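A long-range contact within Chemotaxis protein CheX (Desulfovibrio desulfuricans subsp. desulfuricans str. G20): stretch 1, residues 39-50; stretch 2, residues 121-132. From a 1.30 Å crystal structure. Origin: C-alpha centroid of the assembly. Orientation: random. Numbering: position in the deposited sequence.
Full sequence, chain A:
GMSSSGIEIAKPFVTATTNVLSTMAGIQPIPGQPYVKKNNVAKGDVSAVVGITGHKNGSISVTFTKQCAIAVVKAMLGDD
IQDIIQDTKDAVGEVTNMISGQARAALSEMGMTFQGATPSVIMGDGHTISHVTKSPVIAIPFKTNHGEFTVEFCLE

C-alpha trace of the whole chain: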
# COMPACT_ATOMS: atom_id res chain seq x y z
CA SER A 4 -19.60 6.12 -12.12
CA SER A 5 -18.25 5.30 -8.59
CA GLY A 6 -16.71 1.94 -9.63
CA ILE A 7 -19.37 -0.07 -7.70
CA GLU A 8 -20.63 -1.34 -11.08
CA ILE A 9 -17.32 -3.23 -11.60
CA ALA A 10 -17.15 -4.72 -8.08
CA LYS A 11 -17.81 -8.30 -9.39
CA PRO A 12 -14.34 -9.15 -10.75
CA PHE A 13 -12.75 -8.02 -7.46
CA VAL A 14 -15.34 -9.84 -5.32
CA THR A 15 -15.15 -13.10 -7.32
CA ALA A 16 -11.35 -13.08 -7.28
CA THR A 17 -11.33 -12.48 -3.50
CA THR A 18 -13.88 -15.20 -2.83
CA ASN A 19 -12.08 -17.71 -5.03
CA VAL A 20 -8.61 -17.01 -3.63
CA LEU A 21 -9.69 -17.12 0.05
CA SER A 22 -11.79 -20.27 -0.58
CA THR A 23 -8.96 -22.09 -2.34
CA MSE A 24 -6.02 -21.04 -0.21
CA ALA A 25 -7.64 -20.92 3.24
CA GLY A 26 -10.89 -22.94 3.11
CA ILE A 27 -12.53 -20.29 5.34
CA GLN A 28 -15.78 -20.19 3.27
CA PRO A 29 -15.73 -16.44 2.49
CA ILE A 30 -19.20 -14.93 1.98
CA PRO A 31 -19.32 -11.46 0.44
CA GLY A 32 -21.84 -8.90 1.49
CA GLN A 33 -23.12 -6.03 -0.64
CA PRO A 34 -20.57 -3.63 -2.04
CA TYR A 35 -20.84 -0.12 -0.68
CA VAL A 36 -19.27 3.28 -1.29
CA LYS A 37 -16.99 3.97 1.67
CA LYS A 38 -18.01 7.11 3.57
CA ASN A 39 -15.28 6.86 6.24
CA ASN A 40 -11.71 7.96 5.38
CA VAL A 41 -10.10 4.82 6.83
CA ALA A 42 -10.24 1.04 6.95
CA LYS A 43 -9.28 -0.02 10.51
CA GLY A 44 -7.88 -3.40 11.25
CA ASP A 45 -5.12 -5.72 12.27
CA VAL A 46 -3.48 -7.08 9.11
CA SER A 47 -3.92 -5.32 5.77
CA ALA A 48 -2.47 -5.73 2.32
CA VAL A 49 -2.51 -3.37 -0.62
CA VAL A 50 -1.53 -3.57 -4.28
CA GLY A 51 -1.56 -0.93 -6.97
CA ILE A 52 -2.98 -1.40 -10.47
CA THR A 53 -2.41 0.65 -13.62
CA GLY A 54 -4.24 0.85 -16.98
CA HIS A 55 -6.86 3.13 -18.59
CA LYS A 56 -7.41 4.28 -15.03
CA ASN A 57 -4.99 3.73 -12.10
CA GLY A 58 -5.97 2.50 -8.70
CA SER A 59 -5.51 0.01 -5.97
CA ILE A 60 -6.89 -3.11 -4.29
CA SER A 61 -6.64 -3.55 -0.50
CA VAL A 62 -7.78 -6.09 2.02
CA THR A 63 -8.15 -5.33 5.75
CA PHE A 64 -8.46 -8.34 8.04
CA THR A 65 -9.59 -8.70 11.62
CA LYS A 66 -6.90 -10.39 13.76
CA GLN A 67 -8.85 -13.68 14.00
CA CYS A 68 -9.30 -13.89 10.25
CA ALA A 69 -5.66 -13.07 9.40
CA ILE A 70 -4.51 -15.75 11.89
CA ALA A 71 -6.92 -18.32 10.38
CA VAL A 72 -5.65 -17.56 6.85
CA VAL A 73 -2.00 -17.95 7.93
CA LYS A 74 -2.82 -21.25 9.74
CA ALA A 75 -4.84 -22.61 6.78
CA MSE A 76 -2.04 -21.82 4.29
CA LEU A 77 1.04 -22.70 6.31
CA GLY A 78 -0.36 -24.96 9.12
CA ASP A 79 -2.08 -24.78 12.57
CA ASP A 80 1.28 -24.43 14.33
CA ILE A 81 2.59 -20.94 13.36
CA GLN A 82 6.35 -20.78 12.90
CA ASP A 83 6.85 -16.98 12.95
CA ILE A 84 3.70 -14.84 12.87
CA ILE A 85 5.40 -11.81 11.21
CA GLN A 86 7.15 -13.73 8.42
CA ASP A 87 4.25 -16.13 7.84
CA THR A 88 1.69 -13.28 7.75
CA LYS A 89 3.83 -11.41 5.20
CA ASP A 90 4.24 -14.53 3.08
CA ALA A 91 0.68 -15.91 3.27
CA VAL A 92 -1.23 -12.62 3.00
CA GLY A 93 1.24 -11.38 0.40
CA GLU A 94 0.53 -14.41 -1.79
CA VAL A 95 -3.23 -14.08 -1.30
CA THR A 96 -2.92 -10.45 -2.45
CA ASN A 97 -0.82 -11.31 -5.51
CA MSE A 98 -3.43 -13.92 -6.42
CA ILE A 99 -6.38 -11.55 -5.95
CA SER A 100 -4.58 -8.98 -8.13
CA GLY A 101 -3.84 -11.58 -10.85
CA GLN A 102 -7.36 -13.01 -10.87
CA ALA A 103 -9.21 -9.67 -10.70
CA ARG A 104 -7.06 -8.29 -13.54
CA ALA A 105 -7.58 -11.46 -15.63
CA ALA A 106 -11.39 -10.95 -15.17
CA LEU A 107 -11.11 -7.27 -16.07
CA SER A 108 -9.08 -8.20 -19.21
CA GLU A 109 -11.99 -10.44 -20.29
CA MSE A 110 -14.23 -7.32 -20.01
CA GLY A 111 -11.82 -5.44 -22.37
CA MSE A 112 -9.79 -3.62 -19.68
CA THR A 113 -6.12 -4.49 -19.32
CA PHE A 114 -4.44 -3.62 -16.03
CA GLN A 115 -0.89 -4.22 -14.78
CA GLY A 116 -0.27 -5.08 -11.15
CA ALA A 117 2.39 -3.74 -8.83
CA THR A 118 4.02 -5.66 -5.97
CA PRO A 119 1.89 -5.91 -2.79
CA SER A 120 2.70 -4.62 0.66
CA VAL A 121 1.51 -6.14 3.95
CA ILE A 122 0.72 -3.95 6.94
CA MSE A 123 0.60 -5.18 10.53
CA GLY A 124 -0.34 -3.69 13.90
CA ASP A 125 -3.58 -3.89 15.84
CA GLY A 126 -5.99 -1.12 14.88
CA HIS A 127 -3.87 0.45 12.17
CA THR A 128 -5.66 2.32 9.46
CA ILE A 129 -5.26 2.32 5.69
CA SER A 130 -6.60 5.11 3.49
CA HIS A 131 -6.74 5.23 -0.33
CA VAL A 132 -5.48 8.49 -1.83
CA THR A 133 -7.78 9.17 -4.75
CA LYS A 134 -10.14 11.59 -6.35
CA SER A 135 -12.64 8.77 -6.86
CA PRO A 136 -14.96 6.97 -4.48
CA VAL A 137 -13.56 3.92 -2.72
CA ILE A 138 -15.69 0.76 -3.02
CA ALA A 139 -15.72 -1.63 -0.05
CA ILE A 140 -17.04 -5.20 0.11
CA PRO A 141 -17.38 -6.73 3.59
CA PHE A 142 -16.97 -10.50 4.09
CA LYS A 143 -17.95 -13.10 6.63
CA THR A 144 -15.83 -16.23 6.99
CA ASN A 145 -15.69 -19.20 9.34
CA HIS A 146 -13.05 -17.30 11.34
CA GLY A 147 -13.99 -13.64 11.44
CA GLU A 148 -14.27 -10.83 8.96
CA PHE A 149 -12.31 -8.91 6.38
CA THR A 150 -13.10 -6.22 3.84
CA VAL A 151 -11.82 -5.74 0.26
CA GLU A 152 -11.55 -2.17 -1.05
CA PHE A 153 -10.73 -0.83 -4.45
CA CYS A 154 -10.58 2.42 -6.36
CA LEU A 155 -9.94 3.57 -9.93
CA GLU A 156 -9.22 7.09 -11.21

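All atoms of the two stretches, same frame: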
# COMPACT_ATOMS: atom_id res chain seq x y z
N ASN A 39 -16.39 6.61 5.32
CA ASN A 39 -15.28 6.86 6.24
C ASN A 39 -13.97 6.98 5.44
O ASN A 39 -13.83 6.42 4.34
CB ASN A 39 -15.18 5.72 7.27
CG ASN A 39 -16.31 5.75 8.31
OD1 ASN A 39 -16.32 6.62 9.21
ND2 ASN A 39 -17.25 4.82 8.22
N ASN A 40 -13.01 7.69 6.02
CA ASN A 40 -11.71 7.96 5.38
C ASN A 40 -10.64 6.90 5.69
O ASN A 40 -9.51 7.03 5.22
CB ASN A 40 -11.18 9.37 5.68
CG ASN A 40 -10.95 9.64 7.15
OD1 ASN A 40 -11.04 8.74 8.00
ND2 ASN A 40 -10.66 10.92 7.47
N VAL A 41 -11.00 5.88 6.47
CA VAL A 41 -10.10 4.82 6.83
C VAL A 41 -10.77 3.45 6.83
O VAL A 41 -11.97 3.32 6.96
CB VAL A 41 -9.54 5.00 8.30
CG1 VAL A 41 -8.64 6.23 8.42
CG2 VAL A 41 -10.69 5.04 9.34
N ALA A 42 -9.96 2.44 6.61
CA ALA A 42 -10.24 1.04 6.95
C ALA A 42 -9.38 0.78 8.19
O ALA A 42 -8.21 1.08 8.16
CB ALA A 42 -9.86 0.08 5.83
N LYS A 43 -9.97 0.24 9.26
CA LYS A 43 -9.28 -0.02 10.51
C LYS A 43 -9.22 -1.51 10.73
O LYS A 43 -10.20 -2.21 10.69
CB LYS A 43 -9.98 0.65 11.68
CG LYS A 43 -9.19 0.56 13.00
CD LYS A 43 -9.90 1.27 14.07
CE LYS A 43 -9.15 1.20 15.41
NZ LYS A 43 -7.93 2.05 15.52
N GLY A 44 -8.03 -1.99 11.00
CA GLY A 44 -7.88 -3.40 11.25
C GLY A 44 -6.50 -3.80 11.66
O GLY A 44 -5.72 -2.97 12.06
N ASP A 45 -6.25 -5.10 11.57
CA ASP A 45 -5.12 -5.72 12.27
C ASP A 45 -4.01 -6.24 11.36
O ASP A 45 -2.83 -6.15 11.72
CB ASP A 45 -5.70 -6.76 13.23
CG ASP A 45 -6.83 -6.17 14.09
OD1 ASP A 45 -6.67 -5.00 14.50
OD2 ASP A 45 -7.90 -6.79 14.23
N VAL A 46 -4.40 -6.74 10.18
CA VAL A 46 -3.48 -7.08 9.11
C VAL A 46 -4.14 -6.55 7.85
O VAL A 46 -5.32 -6.86 7.61
CB VAL A 46 -3.18 -8.56 8.98
CG1 VAL A 46 -2.26 -8.84 7.73
CG2 VAL A 46 -2.54 -9.09 10.28
N SER A 47 -3.42 -5.75 7.06
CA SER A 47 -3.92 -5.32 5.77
C SER A 47 -2.89 -5.65 4.71
O SER A 47 -1.70 -5.83 5.00
CB SER A 47 -4.21 -3.83 5.73
OG SER A 47 -5.21 -3.44 6.66
N ALA A 48 -3.36 -5.65 3.47
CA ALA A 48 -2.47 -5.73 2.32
C ALA A 48 -3.01 -4.81 1.26
O ALA A 48 -4.22 -4.57 1.20
CB ALA A 48 -2.30 -7.13 1.80
N VAL A 49 -2.12 -4.31 0.41
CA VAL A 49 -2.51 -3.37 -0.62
C VAL A 49 -1.65 -3.57 -1.84
O VAL A 49 -0.45 -3.85 -1.70
CB VAL A 49 -2.49 -1.91 -0.11
CG1 VAL A 49 -1.10 -1.47 0.36
CG2 VAL A 49 -3.06 -0.94 -1.14
N VAL A 50 -2.23 -3.38 -3.01
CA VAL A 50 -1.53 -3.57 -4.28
C VAL A 50 -2.07 -2.62 -5.32
O VAL A 50 -3.26 -2.56 -5.54
CB VAL A 50 -1.55 -5.06 -4.77
CG1 VAL A 50 -2.99 -5.61 -5.05
CG2 VAL A 50 -0.63 -5.24 -5.97
N VAL A 121 2.27 -5.61 2.82
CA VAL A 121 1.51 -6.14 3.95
C VAL A 121 1.78 -5.26 5.15
O VAL A 121 2.94 -4.94 5.48
CB VAL A 121 1.83 -7.62 4.24
CG1 VAL A 121 1.08 -8.04 5.51
CG2 VAL A 121 1.48 -8.50 3.07
N ILE A 122 0.70 -4.83 5.80
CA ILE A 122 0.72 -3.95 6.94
C ILE A 122 0.27 -4.70 8.19
O ILE A 122 -0.74 -5.42 8.16
CB ILE A 122 -0.18 -2.72 6.72
CG1 ILE A 122 0.34 -1.88 5.52
CG2 ILE A 122 -0.25 -1.81 7.97
CD1 ILE A 122 -0.21 -2.23 4.26
N MSE A 123 1.01 -4.56 9.29
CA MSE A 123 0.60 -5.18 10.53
C MSE A 123 0.62 -4.20 11.69
O MSE A 123 1.41 -3.26 11.72
CB MSE A 123 1.51 -6.35 10.85
CG MSE A 123 1.60 -7.42 9.76
SE MSE A 123 2.79 -8.85 10.16
CE MSE A 123 3.60 -9.07 8.45
N GLY A 124 -0.25 -4.46 12.65
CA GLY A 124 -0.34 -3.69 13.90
C GLY A 124 -1.80 -3.55 14.24
O GLY A 124 -2.59 -3.17 13.41
N ASP A 125 -2.17 -3.90 15.48
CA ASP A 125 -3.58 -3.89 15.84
C ASP A 125 -4.17 -2.49 15.70
O ASP A 125 -3.58 -1.50 16.16
CB ASP A 125 -3.79 -4.35 17.29
CG ASP A 125 -3.57 -5.82 17.49
OD1 ASP A 125 -3.24 -6.56 16.55
OD2 ASP A 125 -3.77 -6.25 18.65
N GLY A 126 -5.30 -2.39 15.00
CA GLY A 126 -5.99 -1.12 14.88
C GLY A 126 -5.30 -0.06 14.04
O GLY A 126 -5.61 1.12 14.18
N HIS A 127 -4.38 -0.49 13.17
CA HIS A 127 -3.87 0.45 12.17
C HIS A 127 -5.01 0.87 11.24
O HIS A 127 -6.04 0.22 11.17
CB HIS A 127 -2.68 -0.13 11.38
CG HIS A 127 -3.07 -1.22 10.43
ND1 HIS A 127 -2.90 -2.55 10.71
CD2 HIS A 127 -3.61 -1.16 9.19
CE1 HIS A 127 -3.34 -3.26 9.68
NE2 HIS A 127 -3.77 -2.45 8.74
N THR A 128 -4.77 1.94 10.50
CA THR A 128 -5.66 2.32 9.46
C THR A 128 -4.95 2.40 8.12
O THR A 128 -3.78 2.73 8.03
CB THR A 128 -6.35 3.67 9.72
OG1 THR A 128 -5.39 4.71 9.86
CG2 THR A 128 -7.18 3.59 11.01
N ILE A 129 -5.71 2.15 7.05
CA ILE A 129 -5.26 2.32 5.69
C ILE A 129 -6.29 3.18 4.97
O ILE A 129 -7.51 2.95 5.10
CB ILE A 129 -4.98 0.98 4.98
CG1 ILE A 129 -4.49 1.19 3.54
CG2 ILE A 129 -6.17 0.07 4.99
CD1 ILE A 129 -3.70 -0.03 2.95
N SER A 130 -5.79 4.14 4.22
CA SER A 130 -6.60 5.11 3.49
C SER A 130 -6.12 5.21 2.04
O SER A 130 -4.96 5.47 1.80
CB SER A 130 -6.46 6.50 4.11
OG SER A 130 -6.88 6.53 5.49
N HIS A 131 -7.02 5.06 1.10
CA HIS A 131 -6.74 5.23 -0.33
C HIS A 131 -6.71 6.68 -0.71
O HIS A 131 -7.61 7.45 -0.34
CB HIS A 131 -7.78 4.48 -1.18
CG HIS A 131 -7.64 3.01 -1.08
ND1 HIS A 131 -6.82 2.28 -1.93
CD2 HIS A 131 -8.23 2.10 -0.26
CE1 HIS A 131 -6.87 1.00 -1.60
NE2 HIS A 131 -7.71 0.87 -0.58
N VAL A 132 -5.68 7.10 -1.43
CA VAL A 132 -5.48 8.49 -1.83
C VAL A 132 -5.95 8.60 -3.27
O VAL A 132 -5.23 8.20 -4.21
CB VAL A 132 -4.02 8.90 -1.69
CG1 VAL A 132 -3.78 10.32 -2.22
CG2 VAL A 132 -3.53 8.73 -0.25
O HOH W 1 -1.87 -6.83 14.16

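Two chain segments far apart in sequence can zip together twice if both turn the same corner, and residues 39-50 and 121-132 of this CheX protein illustrate the principle. The apolar centre lies in the angle between the two strand pairs. There Val 49 sets its CB 3.8 Å from CD1 of Ile 129, while its CG1 lies 4.1 Å from CD1 of Ile 122. One valine thus meets isoleucines from both strands of the second stretch. Ile 129 also packs against its own bridge partner, its CG2 lying 3.8 Å from CB of Ala 42. The sheet face carrying Val 46, Ala 48 and Val 121 has a smaller apolar cluster: Val 46 CG1 is 4.1 Å from Val 121 CG1, and Ala 48 CB is 4.2 Å from Val 121 CG2.

The backbone fixes these meetings. Both strand pairs are antiparallel, with axes at 155° and 154°. Ser 47 and Ile 122 form a hydrogen-bonded pair, Ser 47 N to Ile 122 O at 2.9 Å and Ile 122 N to Ser 47 O at 2.7 Å. Ala 42 and Ile 129 do the same in the other arm, Ala 42 N to Ile 129 O and Ile 129 N to Ala 42 O both at 2.9 Å. Between hydrogen-bonded pairs, CA-H groups approach carbonyls, as where Thr 128 CA lies 3.1 Å from Ala 42 O.

At the corner the register shifts by two residues, a beta bulge, and a type II turn from Gly 124 to His 127 supplies the extra length. Gly 126 has positive phi, which favours glycine; a CB here would also come within a tight 3.2 Å of Lys 43 NZ. The His 127 ring braces the bend: ND1 donates to Gly 124 O at 2.8 Å within its own stretch, and NE2 shares a hydrogen bond with Ser 47 OG at 2.7 Å. A side chain from one arm is thereby tied to the other.

Further out, polar groups satisfy the turn. Asp 45 OD1 accepts from Gly 126 N at 3.0 Å, and Lys 43 NZ donates to Gly 126 O at 2.8 Å, so side chains hold both polar backbone atoms of this glycine. Asp 45 OD1 and Asp 125 OD1, like charges, stand 4.3 Å apart; a water donates to Asp 125 OD1 at 2.8 Å and to Asp 45 O at 2.7 Å, bridging the stretches. At the far end, Ser 130 OG donates to Asn 40 O at 2.7 Å, extending the pairing beyond the last backbone bridge.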